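Local coordinates for DUF4785 domain-containing protein (PDB 4KH9) that is of unknown function but binds calcium and is built from three domains, the second and third related to the immunoglobulin-like E-set folds, at residues Y12-E15 with N16-Q19; V166-S170 with L171-Y175; I352-G355 with Q356-T359. All blocks are in the same frame, centred on the assembly; numbering follows the deposited sequence.

Contact 1. Residues Y12-E15 with N16-Q19; sequences YECE and NCSQ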
ATOM      1  N   TYR A  12      13.104  18.542   2.229  1.00 39.88           N
ATOM      2  CA  TYR A  12      11.990  18.197   3.105  1.00 38.92           C
ATOM      3  C   TYR A  12      12.383  18.533   4.553  1.00 46.77           C
ATOM      4  O   TYR A  12      13.570  18.612   4.879  1.00 45.52           O
ATOM      5  CB  TYR A  12      11.541  16.734   2.944  1.00 38.00           C
ATOM      6  CG  TYR A  12      12.507  15.690   3.461  1.00 39.15           C
ATOM      7  CD1 TYR A  12      13.594  15.281   2.696  1.00 40.95           C
ATOM      8  CD2 TYR A  12      12.290  15.051   4.683  1.00 39.52           C
ATOM      9  CE1 TYR A  12      14.480  14.310   3.159  1.00 41.03           C
ATOM     10  CE2 TYR A  12      13.149  14.048   5.138  1.00 40.25           C
ATOM     11  CZ  TYR A  12      14.246  13.681   4.370  1.00 45.69           C
ATOM     12  OH  TYR A  12      15.124  12.712   4.804  1.00 44.21           O
ATOM     13  N   GLU A  13      11.378  18.804   5.392  1.00 48.39           N
ATOM     14  CA  GLU A  13      11.559  19.096   6.810  1.00 50.60           C
ATOM     15  C   GLU A  13      11.593  17.769   7.522  1.00 55.71           C
ATOM     16  O   GLU A  13      10.612  17.031   7.492  1.00 54.87           O
ATOM     17  CB  GLU A  13      10.455  20.037   7.360  1.00 52.53           C
ATOM     18  CG  GLU A  13      10.437  21.427   6.731  1.00 64.31           C
ATOM     19  CD  GLU A  13       9.431  22.410   7.311  1.00 94.53           C
ATOM     20  OE1 GLU A  13       9.212  22.394   8.546  1.00 98.73           O
ATOM     21  OE2 GLU A  13       8.903  23.237   6.532  1.00 83.59           O
ATOM     22  N   CYS A  14      12.753  17.425   8.079  1.00 54.98           N
ATOM     23  CA  CYS A  14      12.971  16.149   8.738  1.00 56.02           C
ATOM     24  C   CYS A  14      13.142  16.335  10.224  1.00 60.87           C
ATOM     25  O   CYS A  14      13.988  17.120  10.653  1.00 61.38           O
ATOM     26  CB  CYS A  14      14.175  15.446   8.134  1.00 56.90           C
ATOM     27  SG  CYS A  14      14.264  13.686   8.536  1.00 60.92           S
ATOM     28  N   GLU A  15      12.339  15.599  11.008  1.00 57.54           N
ATOM     29  CA  GLU A  15      12.347  15.653  12.476  1.00 57.19           C
ATOM     30  C   GLU A  15      13.313  14.639  13.075  1.00 58.46           C
ATOM     31  O   GLU A  15      13.933  14.933  14.095  1.00 59.62           O
ATOM     32  CB  GLU A  15      10.928  15.427  13.058  1.00 58.62           C
ATOM     33  CG  GLU A  15      10.234  14.142  12.620  1.00 69.43           C
ATOM     34  CD  GLU A  15       8.854  13.866  13.189  1.00 98.56           C
ATOM     35  OE1 GLU A  15       8.237  14.788  13.771  1.00102.36           O
ATOM     36  OE2 GLU A  15       8.371  12.726  13.009  1.00 94.62           O
ATOM     37  N   ASN A  16      13.451  13.457  12.445  1.00 52.55           N
ATOM     38  CA  ASN A  16      14.277  12.372  12.968  1.00 52.35           C
ATOM     39  C   ASN A  16      15.718  12.349  12.422  1.00 55.35           C
ATOM     40  O   ASN A  16      16.508  11.536  12.912  1.00 54.73           O
ATOM     41  CB  ASN A  16      13.612  11.030  12.660  1.00 51.81           C
ATOM     42  CG  ASN A  16      13.491  10.711  11.192  1.00 68.37           C
ATOM     43  OD1 ASN A  16      12.849  11.432  10.417  1.00 59.74           O
ATOM     44  ND2 ASN A  16      14.067   9.591  10.788  1.00 58.81           N
ATOM     45  N   CYS A  17      16.062  13.208  11.432  1.00 51.93           N
ATOM     46  CA  CYS A  17      17.392  13.210  10.802  1.00 53.00           C
ATOM     47  C   CYS A  17      18.507  13.499  11.812  1.00 57.73           C
ATOM     48  O   CYS A  17      19.535  12.837  11.732  1.00 57.84           O
ATOM     49  CB  CYS A  17      17.461  14.170   9.619  1.00 53.73           C
ATOM     50  SG  CYS A  17      16.849  13.457   8.060  1.00 57.51           S
ATOM     51  N   SER A  18      18.299  14.427  12.777  1.00 54.73           N
ATOM     52  CA  SER A  18      19.270  14.782  13.834  1.00 55.10           C
ATOM     53  C   SER A  18      19.716  13.562  14.670  1.00 57.82           C
ATOM     54  O   SER A  18      20.844  13.521  15.158  1.00 57.69           O
ATOM     55  CB  SER A  18      18.662  15.824  14.769  1.00 59.97           C
ATOM     56  OG  SER A  18      18.512  17.064  14.098  1.00 70.39           O
ATOM     57  N   GLN A  19      18.832  12.567  14.810  1.00 53.11           N
ATOM     58  CA  GLN A  19      19.079  11.337  15.556  1.00 52.68           C
ATOM     59  C   GLN A  19      19.900  10.308  14.754  1.00 52.68           C
ATOM     60  O   GLN A  19      20.299   9.286  15.317  1.00 52.29           O
ATOM     61  CB  GLN A  19      17.740  10.700  15.973  1.00 54.16           C
ATOM     62  CG  GLN A  19      16.947  11.551  16.975  1.00 76.42           C
ATOM     63  CD  GLN A  19      15.623  10.933  17.360  1.00 95.17           C
ATOM     64  OE1 GLN A  19      14.567  11.570  17.256  1.00 89.51           O
ATOM     65  NE2 GLN A  19      15.643   9.683  17.815  1.00 88.10           N
TER
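Cys14 and Cys17 are the disulfide pair of this CxxC sequence and meet through their sulfur atoms across a tight bend. In this model the 2.6 Å between Cys14 SG and Cys17 SG is too long for a regular disulfide bond, so the state of the bond here is doubtful. Cys14 SG lies anti to its backbone N (chi1 -164°), which turns it toward the residues that follow. Asn16 brings its amide oxygen to the same sulfur, with OD1 3.3 Å from Cys14 SG. The hydroxyl of Tyr12 comes up on Cys17, with Tyr12 OH 3.8 Å from Cys17 SG. That hydroxyl is hydrogen-bonded to Asp353. The carboxylate of Glu15 forms a salt bridge with Arg234, and Asn16 ND2 is weakly bonded to the carbonyl of Gly355. A backbone bond of 3.2 Å from Gln19 N to Asn16 O closes the turn after the bend. The backbone N atoms of Asn16 and Cys17 are buried here with no partner in the model. The whole bend lies in the loop between strand 2-3 and strand 25-29. Tyr12 and Cys17 rest on Ser293, at the start of strand 293-302.

Contact 2. Residues V166-S170 with L171-Y175; sequences VETDS and LHYQY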
ATOM      1  N   VAL A 166      -7.856  -3.656  -8.337  1.00 29.93           N
ATOM      2  CA  VAL A 166      -7.209  -2.342  -8.314  1.00 30.32           C
ATOM      3  C   VAL A 166      -5.706  -2.521  -8.473  1.00 34.43           C
ATOM      4  O   VAL A 166      -5.151  -3.541  -8.040  1.00 33.63           O
ATOM      5  CB  VAL A 166      -7.527  -1.530  -7.032  1.00 35.06           C
ATOM      6  CG1 VAL A 166      -9.025  -1.325  -6.867  1.00 35.09           C
ATOM      7  CG2 VAL A 166      -6.913  -2.169  -5.780  1.00 35.11           C
ATOM      8  N   GLU A 167      -5.046  -1.542  -9.077  1.00 31.27           N
ATOM      9  CA  GLU A 167      -3.574  -1.515  -9.214  1.00 31.04           C
ATOM     10  C   GLU A 167      -3.097  -0.120  -9.613  1.00 32.92           C
ATOM     11  O   GLU A 167      -3.868   0.634 -10.180  1.00 33.85           O
ATOM     12  CB  GLU A 167      -3.041  -2.552 -10.220  1.00 32.77           C
ATOM     13  CG  GLU A 167      -3.551  -2.405 -11.633  1.00 47.56           C
ATOM     14  CD  GLU A 167      -2.855  -3.290 -12.650  1.00 69.25           C
ATOM     15  OE1 GLU A 167      -1.620  -3.158 -12.817  1.00 67.22           O
ATOM     16  OE2 GLU A 167      -3.554  -4.098 -13.302  1.00 56.11           O
ATOM     17  N   THR A 168      -1.818   0.204  -9.344  1.00 27.22           N
ATOM     18  CA  THR A 168      -1.232   1.480  -9.782  1.00 27.26           C
ATOM     19  C   THR A 168      -0.166   1.144 -10.854  1.00 32.96           C
ATOM     20  O   THR A 168       0.250  -0.012 -10.947  1.00 32.52           O
ATOM     21  CB  THR A 168      -0.712   2.313  -8.619  1.00 32.60           C
ATOM     22  OG1 THR A 168       0.315   1.615  -7.938  1.00 31.62           O
ATOM     23  CG2 THR A 168      -1.810   2.691  -7.631  1.00 33.34           C
ATOM     24  N   ASP A 169       0.208   2.107 -11.700  1.00 29.59           N
ATOM     25  CA  ASP A 169       1.145   1.849 -12.816  1.00 30.00           C
ATOM     26  C   ASP A 169       2.588   1.607 -12.323  1.00 37.84           C
ATOM     27  O   ASP A 169       3.434   1.169 -13.102  1.00 40.32           O
ATOM     28  CB  ASP A 169       1.126   2.996 -13.836  1.00 31.26           C
ATOM     29  CG  ASP A 169       1.451   4.401 -13.335  1.00 39.33           C
ATOM     30  OD1 ASP A 169       1.214   4.684 -12.147  1.00 37.16           O
ATOM     31  OD2 ASP A 169       1.778   5.253 -14.167  1.00 49.30           O
ATOM     32  N   SER A 170       2.862   1.887 -11.040  1.00 34.10           N
ATOM     33  CA  SER A 170       4.176   1.697 -10.426  1.00 34.43           C
ATOM     34  C   SER A 170       4.002   1.369  -8.961  1.00 39.12           C
ATOM     35  O   SER A 170       2.928   1.608  -8.386  1.00 35.48           O
ATOM     36  CB  SER A 170       5.040   2.946 -10.613  1.00 39.22           C
ATOM     37  OG  SER A 170       6.284   2.838  -9.947  1.00 47.76           O
ATOM     38  N   LEU A 171       5.059   0.773  -8.363  1.00 37.53           N
ATOM     39  CA  LEU A 171       5.106   0.407  -6.940  1.00 36.20           C
ATOM     40  C   LEU A 171       5.679   1.527  -6.146  1.00 39.25           C
ATOM     41  O   LEU A 171       5.432   1.624  -4.938  1.00 39.16           O
ATOM     42  CB  LEU A 171       5.977  -0.853  -6.726  1.00 36.15           C
ATOM     43  CG  LEU A 171       5.462  -2.201  -7.205  1.00 39.87           C
ATOM     44  CD1 LEU A 171       6.532  -3.239  -7.023  1.00 40.78           C
ATOM     45  CD2 LEU A 171       4.303  -2.652  -6.392  1.00 41.73           C
ATOM     46  N   HIS A 172       6.506   2.349  -6.816  1.00 35.77           N
ATOM     47  CA  HIS A 172       7.232   3.433  -6.183  1.00 35.54           C
ATOM     48  C   HIS A 172       7.110   4.701  -7.003  1.00 35.44           C
ATOM     49  O   HIS A 172       7.250   4.678  -8.225  1.00 35.00           O
ATOM     50  CB  HIS A 172       8.728   3.074  -5.992  1.00 37.84           C
ATOM     51  CG  HIS A 172       9.003   1.649  -5.630  1.00 43.27           C
ATOM     52  ND1 HIS A 172       8.952   1.212  -4.315  1.00 46.07           N
ATOM     53  CD2 HIS A 172       9.362   0.610  -6.425  1.00 46.97           C
ATOM     54  CE1 HIS A 172       9.220  -0.086  -4.350  1.00 46.06           C
ATOM     55  NE2 HIS A 172       9.498  -0.492  -5.598  1.00 47.07           N
ATOM     56  N   TYR A 173       6.889   5.803  -6.318  1.00 29.93           N
ATOM     57  CA  TYR A 173       6.768   7.125  -6.919  1.00 30.65           C
ATOM     58  C   TYR A 173       7.598   8.135  -6.155  1.00 33.67           C
ATOM     59  O   TYR A 173       7.995   7.886  -5.022  1.00 33.57           O
ATOM     60  CB  TYR A 173       5.282   7.581  -6.903  1.00 31.90           C
ATOM     61  CG  TYR A 173       4.311   6.723  -7.679  1.00 31.10           C
ATOM     62  CD1 TYR A 173       4.048   6.976  -9.017  1.00 32.50           C
ATOM     63  CD2 TYR A 173       3.649   5.657  -7.070  1.00 30.76           C
ATOM     64  CE1 TYR A 173       3.127   6.209  -9.731  1.00 32.10           C
ATOM     65  CE2 TYR A 173       2.758   4.859  -7.785  1.00 30.97           C
ATOM     66  CZ  TYR A 173       2.499   5.144  -9.111  1.00 33.31           C
ATOM     67  OH  TYR A 173       1.607   4.378  -9.789  1.00 31.98           O
ATOM     68  N   GLN A 174       7.809   9.301  -6.749  1.00 29.90           N
ATOM     69  CA  GLN A 174       8.512  10.398  -6.113  1.00 30.71           C
ATOM     70  C   GLN A 174       7.742  11.695  -6.336  1.00 35.06           C
ATOM     71  O   GLN A 174       6.795  11.733  -7.130  1.00 35.36           O
ATOM     72  CB  GLN A 174       9.963  10.524  -6.625  1.00 32.11           C
ATOM     73  CG  GLN A 174      10.857   9.387  -6.156  1.00 42.01           C
ATOM     74  CD  GLN A 174      12.327   9.784  -6.083  1.00 64.63           C
ATOM     75  OE1 GLN A 174      12.982   9.996  -7.109  1.00 61.97           O
ATOM     76  NE2 GLN A 174      12.865   9.933  -4.872  1.00 41.28           N
ATOM     77  N   TYR A 175       8.143  12.738  -5.618  1.00 33.47           N
ATOM     78  CA  TYR A 175       7.547  14.061  -5.666  1.00 35.42           C
ATOM     79  C   TYR A 175       7.369  14.537  -7.125  1.00 38.44           C
ATOM     80  O   TYR A 175       8.317  14.538  -7.888  1.00 36.58           O
ATOM     81  CB  TYR A 175       8.401  15.065  -4.860  1.00 37.06           C
ATOM     82  CG  TYR A 175       7.824  16.462  -4.873  1.00 39.99           C
ATOM     83  CD1 TYR A 175       6.837  16.836  -3.966  1.00 42.09           C
ATOM     84  CD2 TYR A 175       8.234  17.398  -5.817  1.00 41.50           C
ATOM     85  CE1 TYR A 175       6.261  18.105  -4.008  1.00 43.54           C
ATOM     86  CE2 TYR A 175       7.667  18.669  -5.866  1.00 43.31           C
ATOM     87  CZ  TYR A 175       6.678  19.018  -4.961  1.00 50.11           C
ATOM     88  OH  TYR A 175       6.116  20.275  -4.999  1.00 51.03           O
TER
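Tyr173 turns back along the bend before it and puts its hydroxyl against Asp169. Tyr173 OH donates to Asp169 OD1, with OD1 at the edge of the ring and in its plane. The modelled 2.4 Å from Tyr173 OH to Asp169 OD1 is very short, so the exact length is doubtful. The carboxylate plane is turned 36° from the ring. Asp169 OD1 also accepts from Lys180 N. The Tyr173 hydroxyl receives a weak bond from Ser170 N. Over one ring face sits Ser170 CB, a CH-pi contact 4.1 Å from the centroid of the Tyr173 ring. Ser170 OG swings anti to its own N (chi1 176°) and reaches His172 O at 2.7 Å, tilted from the carbonyl plane. Thr168 OG1 bonds to Ser170 O at 2.7 Å and has a second partner in Asn42. The tight part is Thr168 and the Tyr173 ring, both buried and packed on Leu179; Phe261 meets the ring at nearly a right angle. The looser part is Asp169 and His172, both exposed, with Leu171 CB over one face of the His172 ring. The bend lets the chain change neighbours. Strand 163-168 runs between strands 44-46 and 178-186, whereas strand 172-174 lies parallel to strand 251-264.

Contact 3. Residues I352-G355 with Q356-T359; sequences IDYG and QLKT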
ATOM      1  N   ILE A 352      20.084   5.657  -0.855  1.00 30.39           N
ATOM      2  CA  ILE A 352      19.056   5.540   0.185  1.00 29.83           C
ATOM      3  C   ILE A 352      19.153   6.726   1.120  1.00 33.13           C
ATOM      4  O   ILE A 352      20.250   7.084   1.523  1.00 34.47           O
ATOM      5  CB  ILE A 352      19.180   4.191   0.987  1.00 32.42           C
ATOM      6  CG1 ILE A 352      19.045   2.972   0.056  1.00 34.51           C
ATOM      7  CG2 ILE A 352      18.122   4.094   2.125  1.00 32.37           C
ATOM      8  CD1 ILE A 352      19.452   1.634   0.642  1.00 38.52           C
ATOM      9  N   ASP A 353      18.016   7.260   1.521  1.00 29.82           N
ATOM     10  CA  ASP A 353      17.912   8.310   2.535  1.00 29.64           C
ATOM     11  C   ASP A 353      17.397   7.633   3.784  1.00 32.90           C
ATOM     12  O   ASP A 353      16.235   7.254   3.809  1.00 30.98           O
ATOM     13  CB  ASP A 353      16.998   9.464   2.066  1.00 30.07           C
ATOM     14  CG  ASP A 353      16.775  10.594   3.060  1.00 35.37           C
ATOM     15  OD1 ASP A 353      17.219  10.466   4.231  1.00 36.41           O
ATOM     16  OD2 ASP A 353      16.202  11.621   2.662  1.00 38.82           O
ATOM     17  N   TYR A 354      18.233   7.499   4.835  1.00 32.50           N
ATOM     18  CA  TYR A 354      17.809   6.838   6.069  1.00 33.75           C
ATOM     19  C   TYR A 354      16.822   7.674   6.867  1.00 38.68           C
ATOM     20  O   TYR A 354      16.136   7.119   7.727  1.00 38.36           O
ATOM     21  CB  TYR A 354      18.999   6.471   6.941  1.00 36.44           C
ATOM     22  CG  TYR A 354      19.756   5.280   6.397  1.00 39.85           C
ATOM     23  CD1 TYR A 354      19.250   3.994   6.528  1.00 43.00           C
ATOM     24  CD2 TYR A 354      21.004   5.432   5.814  1.00 41.97           C
ATOM     25  CE1 TYR A 354      19.960   2.888   6.077  1.00 46.45           C
ATOM     26  CE2 TYR A 354      21.733   4.333   5.370  1.00 44.60           C
ATOM     27  CZ  TYR A 354      21.197   3.061   5.482  1.00 53.87           C
ATOM     28  OH  TYR A 354      21.897   1.969   5.034  1.00 53.89           O
ATOM     29  N   GLY A 355      16.718   8.974   6.553  1.00 34.75           N
ATOM     30  CA  GLY A 355      15.726   9.844   7.175  1.00 34.58           C
ATOM     31  C   GLY A 355      14.333   9.473   6.703  1.00 39.17           C
ATOM     32  O   GLY A 355      13.362   9.617   7.440  1.00 40.89           O
ATOM     33  N   GLN A 356      14.235   8.961   5.467  1.00 34.34           N
ATOM     34  CA  GLN A 356      12.984   8.545   4.839  1.00 32.85           C
ATOM     35  C   GLN A 356      12.823   7.042   4.841  1.00 39.12           C
ATOM     36  O   GLN A 356      11.698   6.561   4.731  1.00 40.46           O
ATOM     37  CB  GLN A 356      12.930   9.041   3.386  1.00 32.59           C
ATOM     38  CG  GLN A 356      12.680  10.537   3.251  1.00 37.67           C
ATOM     39  CD  GLN A 356      12.510  10.893   1.808  1.00 43.72           C
ATOM     40  OE1 GLN A 356      11.465  10.652   1.208  1.00 39.41           O
ATOM     41  NE2 GLN A 356      13.560  11.404   1.196  1.00 31.05           N
ATOM     42  N   LEU A 357      13.947   6.305   4.911  1.00 34.96           N
ATOM     43  CA  LEU A 357      14.031   4.858   4.789  1.00 35.29           C
ATOM     44  C   LEU A 357      13.459   4.486   3.417  1.00 39.37           C
ATOM     45  O   LEU A 357      12.673   3.547   3.270  1.00 40.01           O
ATOM     46  CB  LEU A 357      13.349   4.115   5.966  1.00 35.38           C
ATOM     47  CG  LEU A 357      14.062   4.208   7.311  1.00 40.44           C
ATOM     48  CD1 LEU A 357      13.141   3.790   8.445  1.00 41.49           C
ATOM     49  CD2 LEU A 357      15.321   3.336   7.325  1.00 42.26           C
ATOM     50  N   LYS A 358      13.845   5.290   2.415  1.00 33.81           N
ATOM     51  CA  LYS A 358      13.481   5.126   1.013  1.00 32.00           C
ATOM     52  C   LYS A 358      14.700   5.304   0.106  1.00 34.61           C
ATOM     53  O   LYS A 358      15.624   6.073   0.426  1.00 31.22           O
ATOM     54  CB  LYS A 358      12.394   6.157   0.595  1.00 33.49           C
ATOM     55  CG  LYS A 358      11.066   6.108   1.331  1.00 37.97           C
ATOM     56  CD  LYS A 358      10.157   4.967   0.880  1.00 39.69           C
ATOM     57  CE  LYS A 358       9.006   4.769   1.842  1.00 37.54           C
ATOM     58  NZ  LYS A 358       8.283   3.509   1.556  1.00 46.00           N
ATOM     59  N   THR A 359      14.675   4.616  -1.047  1.00 32.54           N
ATOM     60  CA  THR A 359      15.626   4.815  -2.146  1.00 32.26           C
ATOM     61  C   THR A 359      15.182   6.131  -2.773  1.00 37.57           C
ATOM     62  O   THR A 359      13.992   6.261  -3.103  1.00 40.10           O
ATOM     63  CB  THR A 359      15.617   3.595  -3.095  1.00 39.38           C
ATOM     64  OG1 THR A 359      16.116   2.480  -2.382  1.00 33.91           O
ATOM     65  CG2 THR A 359      16.478   3.793  -4.324  1.00 39.78           C
TER
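A G1 beta bulge closes the hairpin of strands 345-353 and 358-368, with Leu357 and Lys358 both facing Asp353. Asp353 O accepts from Leu357 N at 2.7 Å, in the carbonyl plane. Gln356 N reaches Asp353 O too, at 3.1 Å from above that plane. A third bond to it, from Lys358 N, is weak. Asp353 N returns a nearly straight bond of 2.9 Å to Lys358 O. The Asp353 side chain lies anti to its N (chi1 178°), which brings its carboxylate over the turn. Gln356 NE2 bonds to Asp353 OD2 at 3.0 Å, and the amide and carboxylate planes are almost perpendicular. Asp353 OD1 accepts from Gly355 N, making an Asx turn. Tyr12 and Ser267 also bond to OD2, and Ser293 to OD1, so several donors hold the buried carboxylate. The other end of the Gln356 amide, OE1, is held by Ile265 N. Leu357 CD2 meets the edge of the Tyr354 ring, 4.1 Å from Tyr354 CD1. Ile352 and Thr359 form the next pair along the strands, antiparallel and non-hydrogen-bonded. Leu357 has left-handed helical backbone angles (59°/43°), as expected for the first residue of a G1 bulge in a beta hairpin.

Contacts 1 and 3 are neighbours, with centres about 11 Å apart. Contact 1 packs on the turn of contact 3, chiefly through Tyr12 and Asp353, with a weak bond from Asn16 to Gly355. Contact 2 stands apart from contact 1 but just touches contact 3, where Gln174 packs against Thr359. It lies in the central domain, nearer the middle of the chain. All three are partly buried; contact 3 has three buried residues, contacts 1 and 2 two each. Contact 1 centres on a cysteine pair in a loop without regular strands. Contact 2 relies on a tyrosine ring and side-chain hydrogen bonds between two strands. Contact 3 relies largely on backbone bonds converging at a hairpin end, with a buried carboxylate beside them.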